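Long-range contact in rhodanese domain-containing protein (Thermoplasma volcanium GSS1, PDB 3GK5), which is of uncharacterised function but carries a rhodanese-like domain, a domain that in related proteins often transfers sulfur through a loop cysteine: residues Ala17-Glu28 / Lys56-Arg67. Numbering follows the deposited sequence.
Sequences AYTVLDVREPFE and KKYAVICAHGNR
Strands 19-22 and 58-61 run parallel, with Leu-21 N bonded to Ala-59 O (2.8 Å) and Leu-21 O taking Ile-61 N (2.9 Å). At the N-terminal end, Lys-57 NZ donates to Tyr-18 OH at 2.9 Å. The lysine chain turns at chi2 (80°) and runs on beside the ring, CG near CD2 and CE2, until NZ reaches the hydroxyl. Thr-19 runs alongside Tyr-58, the methyl CG2 3.6 Å from ring atom CE2; Tyr-58 OH bonds to Glu-53 N. Val-20 CG1 meets Ile-61 CG2 on one face of the sheet. On the other face, Val-60 CG1 touches Val-23 CG1, from the loop just past strand 19-22; Val-60 also packs on helix 66-76. These are neighbouring inner strands of the parallel rhodanese sheet. The loop from Cys-62 to Arg-67 is consistent with the active-site loop of rhodaneses, which a cysteine opens. Gly-65 N donates a hydrogen bond to Cys-62 SG (3.5 Å), as loop amides face the sulfur in rhodaneses. Beside this loop Arg-67 forms an end-on salt bridge with Glu-28, NH2 to OE1 (3.0 Å) and NH1 to OE2 (3.1 Å). The two flat groups are nearly coplanar, 24° apart. Glu-28 OE1 also accepts from Glu-25 N. An alanine at Glu-28 removes the carboxylate, which would probably leave Arg-67 without this charge partner and freer to turn, and Glu-25 N without its acceptor. Arg-24 lays its CG 3.5 Å from Arg-67 NH1. The Arg-24 guanidinium makes a side-on salt bridge to Asp-22, the carboxylate at its edge, in plane; NH2 also reaches Gly-32 O. Asp-22 OD2 accepts Arg-24 N too, closing an Asx turn.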
ATOM      1  N   ALA A  17       9.023  -4.854  -8.406  1.00 15.25           N
ATOM      2  CA  ALA A  17       9.993  -4.053  -7.672  1.00 17.40           C
ATOM      3  C   ALA A  17       9.435  -3.559  -6.331  1.00 20.86           C
ATOM      4  O   ALA A  17      10.193  -3.138  -5.453  1.00 22.79           O
ATOM      5  CB  ALA A  17      10.447  -2.872  -8.519  1.00 19.70           C
ATOM      6  N   TYR A  18       8.116  -3.609  -6.170  1.00 19.62           N
ATOM      7  CA  TYR A  18       7.495  -3.159  -4.930  1.00 27.89           C
ATOM      8  C   TYR A  18       6.848  -4.285  -4.163  1.00 24.00           C
ATOM      9  O   TYR A  18       6.646  -5.382  -4.682  1.00 29.49           O
ATOM     10  CB  TYR A  18       6.414  -2.105  -5.186  1.00 18.36           C
ATOM     11  CG  TYR A  18       6.915  -0.811  -5.769  1.00 28.05           C
ATOM     12  CD1 TYR A  18       7.169  -0.691  -7.134  1.00 13.05           C
ATOM     13  CD2 TYR A  18       7.131   0.304  -4.951  1.00 23.89           C
ATOM     14  CE1 TYR A  18       7.625   0.506  -7.671  1.00 29.81           C
ATOM     15  CE2 TYR A  18       7.586   1.507  -5.475  1.00 25.46           C
ATOM     16  CZ  TYR A  18       7.832   1.602  -6.836  1.00 32.54           C
ATOM     17  OH  TYR A  18       8.307   2.783  -7.355  1.00 29.99           O
ATOM     18  N   THR A  19       6.520  -3.975  -2.915  1.00 22.72           N
ATOM     19  CA  THR A  19       5.848  -4.885  -2.005  1.00 21.84           C
ATOM     20  C   THR A  19       4.685  -4.064  -1.486  1.00 17.17           C
ATOM     21  O   THR A  19       4.849  -3.257  -0.592  1.00 15.79           O
ATOM     22  CB  THR A  19       6.734  -5.263  -0.820  1.00 29.93           C
ATOM     23  OG1 THR A  19       7.849  -6.036  -1.279  1.00 33.81           O
ATOM     24  CG2 THR A  19       5.930  -6.065   0.202  1.00 31.87           C
ATOM     25  N   VAL A  20       3.515  -4.267  -2.071  1.00 26.52           N
ATOM     26  CA  VAL A  20       2.325  -3.523  -1.693  1.00 23.68           C
ATOM     27  C   VAL A  20       1.946  -3.681  -0.225  1.00 26.59           C
ATOM     28  O   VAL A  20       1.787  -4.803   0.257  1.00 27.76           O
ATOM     29  CB  VAL A  20       1.125  -3.965  -2.545  1.00 14.01           C
ATOM     30  CG1 VAL A  20      -0.085  -3.141  -2.200  1.00 23.09           C
ATOM     31  CG2 VAL A  20       1.464  -3.841  -4.017  1.00 13.49           C
ATOM     32  N   LEU A  21       1.801  -2.558   0.479  1.00 21.11           N
ATOM     33  CA  LEU A  21       1.393  -2.581   1.886  1.00 22.09           C
ATOM     34  C   LEU A  21      -0.035  -2.040   1.934  1.00 19.74           C
ATOM     35  O   LEU A  21      -0.265  -0.858   1.669  1.00 18.46           O
ATOM     36  CB  LEU A  21       2.282  -1.676   2.737  1.00 13.56           C
ATOM     37  CG  LEU A  21       2.522  -2.040   4.206  1.00 22.24           C
ATOM     38  CD1 LEU A  21       2.883  -0.767   4.961  1.00 17.91           C
ATOM     39  CD2 LEU A  21       1.312  -2.692   4.836  1.00 24.04           C
ATOM     40  N   ASP A  22      -0.989  -2.899   2.279  1.00 14.97           N
ATOM     41  CA  ASP A  22      -2.392  -2.492   2.339  1.00 16.14           C
ATOM     42  C   ASP A  22      -2.728  -2.134   3.778  1.00 16.84           C
ATOM     43  O   ASP A  22      -2.766  -3.004   4.644  1.00 16.44           O
ATOM     44  CB  ASP A  22      -3.285  -3.631   1.836  1.00 11.61           C
ATOM     45  CG  ASP A  22      -4.713  -3.202   1.625  1.00 18.25           C
ATOM     46  OD1 ASP A  22      -5.323  -3.692   0.647  1.00 25.26           O
ATOM     47  OD2 ASP A  22      -5.238  -2.391   2.431  1.00 20.26           O
ATOM     48  N   VAL A  23      -2.974  -0.847   4.021  1.00 24.83           N
ATOM     49  CA  VAL A  23      -3.265  -0.345   5.362  1.00 22.77           C
ATOM     50  C   VAL A  23      -4.740  -0.198   5.702  1.00 14.64           C
ATOM     51  O   VAL A  23      -5.101   0.467   6.672  1.00 19.21           O
ATOM     52  CB  VAL A  23      -2.575   0.997   5.578  1.00 22.73           C
ATOM     53  CG1 VAL A  23      -1.087   0.847   5.287  1.00 16.71           C
ATOM     54  CG2 VAL A  23      -3.197   2.040   4.674  1.00 11.40           C
ATOM     55  N   ARG A  24      -5.582  -0.836   4.905  1.00 21.37           N
ATOM     56  CA  ARG A  24      -7.023  -0.809   5.109  1.00 19.44           C
ATOM     57  C   ARG A  24      -7.381  -1.862   6.149  1.00 14.72           C
ATOM     58  O   ARG A  24      -6.551  -2.691   6.512  1.00 19.78           O
ATOM     59  CB  ARG A  24      -7.741  -1.124   3.793  1.00 17.27           C
ATOM     60  CG  ARG A  24      -7.410  -0.166   2.660  1.00 24.54           C
ATOM     61  CD  ARG A  24      -8.248  -0.462   1.436  1.00 20.43           C
ATOM     62  NE  ARG A  24      -7.903  -1.758   0.864  1.00 23.13           N
ATOM     63  CZ  ARG A  24      -8.697  -2.457   0.063  1.00 19.86           C
ATOM     64  NH1 ARG A  24      -9.893  -1.989  -0.263  1.00 12.28           N
ATOM     65  NH2 ARG A  24      -8.292  -3.625  -0.410  1.00 21.99           N
ATOM     66  N   GLU A  25      -8.620  -1.821   6.624  1.00 18.14           N
ATOM     67  CA  GLU A  25      -9.083  -2.788   7.606  1.00 24.69           C
ATOM     68  C   GLU A  25      -9.283  -4.114   6.886  1.00 22.68           C
ATOM     69  O   GLU A  25      -9.642  -4.142   5.712  1.00 25.34           O
ATOM     70  CB  GLU A  25     -10.392  -2.321   8.255  1.00 34.92           C
ATOM     71  CG  GLU A  25     -10.238  -1.037   9.067  1.00 34.06           C
ATOM     72  CD  GLU A  25      -9.106  -1.128  10.076  1.00 44.76           C
ATOM     73  OE1 GLU A  25      -8.334  -0.149  10.208  1.00 36.08           O
ATOM     74  OE2 GLU A  25      -8.985  -2.180  10.745  1.00 52.21           O
ATOM     75  N   PRO A  26      -9.051  -5.233   7.586  1.00 23.61           N
ATOM     76  CA  PRO A  26      -9.189  -6.584   7.033  1.00 20.23           C
ATOM     77  C   PRO A  26     -10.472  -6.916   6.272  1.00 27.81           C
ATOM     78  O   PRO A  26     -10.426  -7.649   5.281  1.00 35.59           O
ATOM     79  CB  PRO A  26      -8.960  -7.488   8.248  1.00 20.45           C
ATOM     80  CG  PRO A  26      -9.296  -6.597   9.423  1.00 31.13           C
ATOM     81  CD  PRO A  26      -8.721  -5.280   9.020  1.00 10.54           C
ATOM     82  N   PHE A  27     -11.608  -6.378   6.709  1.00 27.89           N
ATOM     83  CA  PHE A  27     -12.876  -6.663   6.031  1.00 23.84           C
ATOM     84  C   PHE A  27     -12.944  -6.032   4.658  1.00 22.77           C
ATOM     85  O   PHE A  27     -13.787  -6.395   3.847  1.00 30.13           O
ATOM     86  CB  PHE A  27     -14.073  -6.168   6.860  1.00 24.60           C
ATOM     87  CG  PHE A  27     -14.231  -4.667   6.886  1.00 20.08           C
ATOM     88  CD1 PHE A  27     -14.873  -3.993   5.848  1.00 26.75           C
ATOM     89  CD2 PHE A  27     -13.765  -3.932   7.972  1.00 20.31           C
ATOM     90  CE1 PHE A  27     -15.054  -2.602   5.898  1.00 19.36           C
ATOM     91  CE2 PHE A  27     -13.938  -2.547   8.033  1.00 14.87           C
ATOM     92  CZ  PHE A  27     -14.585  -1.882   6.994  1.00  9.04           C
ATOM     93  N   GLU A  28     -12.061  -5.080   4.402  1.00 21.65           N
ATOM     94  CA  GLU A  28     -12.048  -4.393   3.124  1.00 15.76           C
ATOM     95  C   GLU A  28     -11.341  -5.188   2.048  1.00 14.36           C
ATOM     96  O   GLU A  28     -11.618  -5.012   0.869  1.00 20.74           O
ATOM     97  CB  GLU A  28     -11.376  -3.026   3.273  1.00 26.05           C
ATOM     98  CG  GLU A  28     -12.168  -2.038   4.108  1.00 22.04           C
ATOM     99  CD  GLU A  28     -11.459  -0.711   4.296  1.00 19.81           C
ATOM    100  OE1 GLU A  28     -10.757  -0.539   5.313  1.00 14.59           O
ATOM    101  OE2 GLU A  28     -11.605   0.162   3.421  1.00 19.31           O
ATOM    102  N   LYS A  56      13.411  -3.302   1.561  1.00 28.72           N
ATOM    103  CA  LYS A  56      12.336  -3.404   0.592  1.00 30.10           C
ATOM    104  C   LYS A  56      11.790  -2.051   0.213  1.00 30.19           C
ATOM    105  O   LYS A  56      11.940  -1.080   0.951  1.00 26.48           O
ATOM    106  CB  LYS A  56      11.200  -4.270   1.128  1.00 26.65           C
ATOM    107  CG  LYS A  56      11.516  -5.737   1.123  1.00 37.55           C
ATOM    108  CD  LYS A  56      10.407  -6.514   1.770  1.00 51.90           C
ATOM    109  CE  LYS A  56      10.800  -7.961   1.968  1.00 54.36           C
ATOM    110  NZ  LYS A  56       9.870  -8.601   2.944  1.00 58.32           N
ATOM    111  N   LYS A  57      11.170  -2.003  -0.961  1.00 33.12           N
ATOM    112  CA  LYS A  57      10.554  -0.793  -1.496  1.00 26.21           C
ATOM    113  C   LYS A  57       9.051  -1.013  -1.375  1.00 20.64           C
ATOM    114  O   LYS A  57       8.469  -1.790  -2.126  1.00 21.66           O
ATOM    115  CB  LYS A  57      10.944  -0.629  -2.965  1.00 26.51           C
ATOM    116  CG  LYS A  57      10.335   0.568  -3.677  1.00 40.38           C
ATOM    117  CD  LYS A  57      11.075   1.850  -3.348  1.00 42.12           C
ATOM    118  CE  LYS A  57      11.303   2.712  -4.599  1.00 46.09           C
ATOM    119  NZ  LYS A  57      10.059   3.362  -5.122  1.00 37.64           N
ATOM    120  N   TYR A  58       8.424  -0.332  -0.426  1.00 19.27           N
ATOM    121  CA  TYR A  58       6.993  -0.497  -0.216  1.00 22.53           C
ATOM    122  C   TYR A  58       6.105   0.510  -0.933  1.00 26.12           C
ATOM    123  O   TYR A  58       6.461   1.679  -1.095  1.00 33.43           O
ATOM    124  CB  TYR A  58       6.671  -0.453   1.281  1.00 17.57           C
ATOM    125  CG  TYR A  58       7.232  -1.612   2.077  1.00 23.89           C
ATOM    126  CD1 TYR A  58       8.422  -1.483   2.805  1.00 20.83           C
ATOM    127  CD2 TYR A  58       6.562  -2.833   2.122  1.00 17.46           C
ATOM    128  CE1 TYR A  58       8.920  -2.545   3.560  1.00 26.01           C
ATOM    129  CE2 TYR A  58       7.050  -3.896   2.869  1.00 21.96           C
ATOM    130  CZ  TYR A  58       8.221  -3.750   3.582  1.00 26.08           C
ATOM    131  OH  TYR A  58       8.688  -4.815   4.311  1.00 31.25           O
ATOM    132  N   ALA A  59       4.943   0.030  -1.355  1.00 18.26           N
ATOM    133  CA  ALA A  59       3.942   0.854  -2.019  1.00 22.13           C
ATOM    134  C   ALA A  59       2.717   0.803  -1.098  1.00 17.87           C
ATOM    135  O   ALA A  59       2.018  -0.213  -1.028  1.00 24.12           O
ATOM    136  CB  ALA A  59       3.612   0.278  -3.411  1.00 13.36           C
ATOM    137  N   VAL A  60       2.470   1.894  -0.381  1.00 16.24           N
ATOM    138  CA  VAL A  60       1.358   1.947   0.564  1.00 10.62           C
ATOM    139  C   VAL A  60       0.064   2.298  -0.121  1.00  9.92           C
ATOM    140  O   VAL A  60      -0.078   3.369  -0.710  1.00 20.70           O
ATOM    141  CB  VAL A  60       1.600   2.977   1.673  1.00 11.48           C
ATOM    142  CG1 VAL A  60       0.626   2.738   2.808  1.00 13.54           C
ATOM    143  CG2 VAL A  60       3.023   2.898   2.148  1.00  5.41           C
ATOM    144  N   ILE A  61      -0.891   1.388  -0.030  1.00 11.45           N
ATOM    145  CA  ILE A  61      -2.155   1.608  -0.678  1.00  9.12           C
ATOM    146  C   ILE A  61      -3.286   1.757   0.307  1.00 11.38           C
ATOM    147  O   ILE A  61      -3.262   1.220   1.408  1.00 21.98           O
ATOM    148  CB  ILE A  61      -2.472   0.473  -1.641  1.00 10.00           C
ATOM    149  CG1 ILE A  61      -3.584   0.911  -2.605  1.00 10.57           C
ATOM    150  CG2 ILE A  61      -2.858  -0.757  -0.858  1.00 13.64           C
ATOM    151  CD1 ILE A  61      -3.443   0.311  -4.011  1.00  9.47           C
ATOM    152  N   CYS A  62      -4.294   2.485  -0.121  1.00 14.71           N
ATOM    153  CA  CYS A  62      -5.441   2.754   0.712  1.00 25.52           C
ATOM    154  C   CYS A  62      -6.716   2.588  -0.123  1.00 21.13           C
ATOM    155  O   CYS A  62      -6.642   2.210  -1.287  1.00 28.03           O
ATOM    156  CB  CYS A  62      -5.285   4.176   1.219  1.00 25.21           C
ATOM    157  SG  CYS A  62      -6.569   4.703   2.223  1.00 36.55           S
ATOM    158  N   ALA A  63      -7.884   2.853   0.443  1.00 23.11           N
ATOM    159  CA  ALA A  63      -9.102   2.722  -0.357  1.00 29.05           C
ATOM    160  C   ALA A  63      -9.129   3.860  -1.366  1.00 24.75           C
ATOM    161  O   ALA A  63      -9.403   3.647  -2.549  1.00 22.97           O
ATOM    162  CB  ALA A  63     -10.360   2.771   0.526  1.00 23.63           C
ATOM    163  N   HIS A  64      -8.833   5.068  -0.890  1.00 26.64           N
ATOM    164  CA  HIS A  64      -8.824   6.249  -1.746  1.00 34.30           C
ATOM    165  C   HIS A  64      -7.521   7.029  -1.669  1.00 24.28           C
ATOM    166  O   HIS A  64      -7.224   7.816  -2.563  1.00 31.97           O
ATOM    167  CB  HIS A  64      -9.990   7.169  -1.388  1.00 41.91           C
ATOM    168  CG  HIS A  64     -11.298   6.456  -1.286  1.00 50.50           C
ATOM    169  ND1 HIS A  64     -11.852   6.092  -0.077  1.00 46.38           N
ATOM    170  CD2 HIS A  64     -12.132   5.984  -2.241  1.00 53.58           C
ATOM    171  CE1 HIS A  64     -12.970   5.424  -0.294  1.00 57.10           C
ATOM    172  NE2 HIS A  64     -13.164   5.344  -1.599  1.00 54.46           N
ATOM    173  N   GLY A  65      -6.757   6.819  -0.600  1.00 25.40           N
ATOM    174  CA  GLY A  65      -5.484   7.502  -0.455  1.00 25.76           C
ATOM    175  C   GLY A  65      -5.339   8.399   0.762  1.00 28.29           C
ATOM    176  O   GLY A  65      -4.264   8.936   1.028  1.00 34.42           O
ATOM    177  N   ASN A  66      -6.415   8.562   1.516  1.00 27.12           N
ATOM    178  CA  ASN A  66      -6.384   9.412   2.696  1.00 22.16           C
ATOM    179  C   ASN A  66      -5.611   8.780   3.852  1.00 27.09           C
ATOM    180  O   ASN A  66      -4.900   9.473   4.578  1.00 28.71           O
ATOM    181  CB  ASN A  66      -7.821   9.733   3.112  1.00 28.07           C
ATOM    182  CG  ASN A  66      -8.833   8.786   2.478  1.00 35.37           C
ATOM    183  OD1 ASN A  66      -8.901   7.609   2.826  1.00 45.75           O
ATOM    184  ND2 ASN A  66      -9.608   9.296   1.530  1.00 38.63           N
ATOM    185  N   ARG A  67      -5.739   7.463   4.006  1.00 21.43           N
ATOM    186  CA  ARG A  67      -5.063   6.741   5.081  1.00 15.91           C
ATOM    187  C   ARG A  67      -3.630   6.367   4.704  1.00 24.11           C
ATOM    188  O   ARG A  67      -2.738   6.338   5.553  1.00 19.40           O
ATOM    189  CB  ARG A  67      -5.860   5.483   5.445  1.00 21.75           C
ATOM    190  CG  ARG A  67      -7.240   5.784   6.038  1.00 22.08           C
ATOM    191  CD  ARG A  67      -8.079   4.526   6.202  1.00 24.26           C
ATOM    192  NE  ARG A  67      -8.496   3.997   4.903  1.00 36.32           N
ATOM    193  CZ  ARG A  67      -9.152   2.852   4.724  1.00 35.59           C
ATOM    194  NH1 ARG A  67      -9.483   2.472   3.495  1.00 26.40           N
ATOM    195  NH2 ARG A  67      -9.464   2.080   5.762  1.00 32.89           N
TER
HETATM  196  O   HOH W   1      -7.749   1.191   8.047  1.00 24.96           O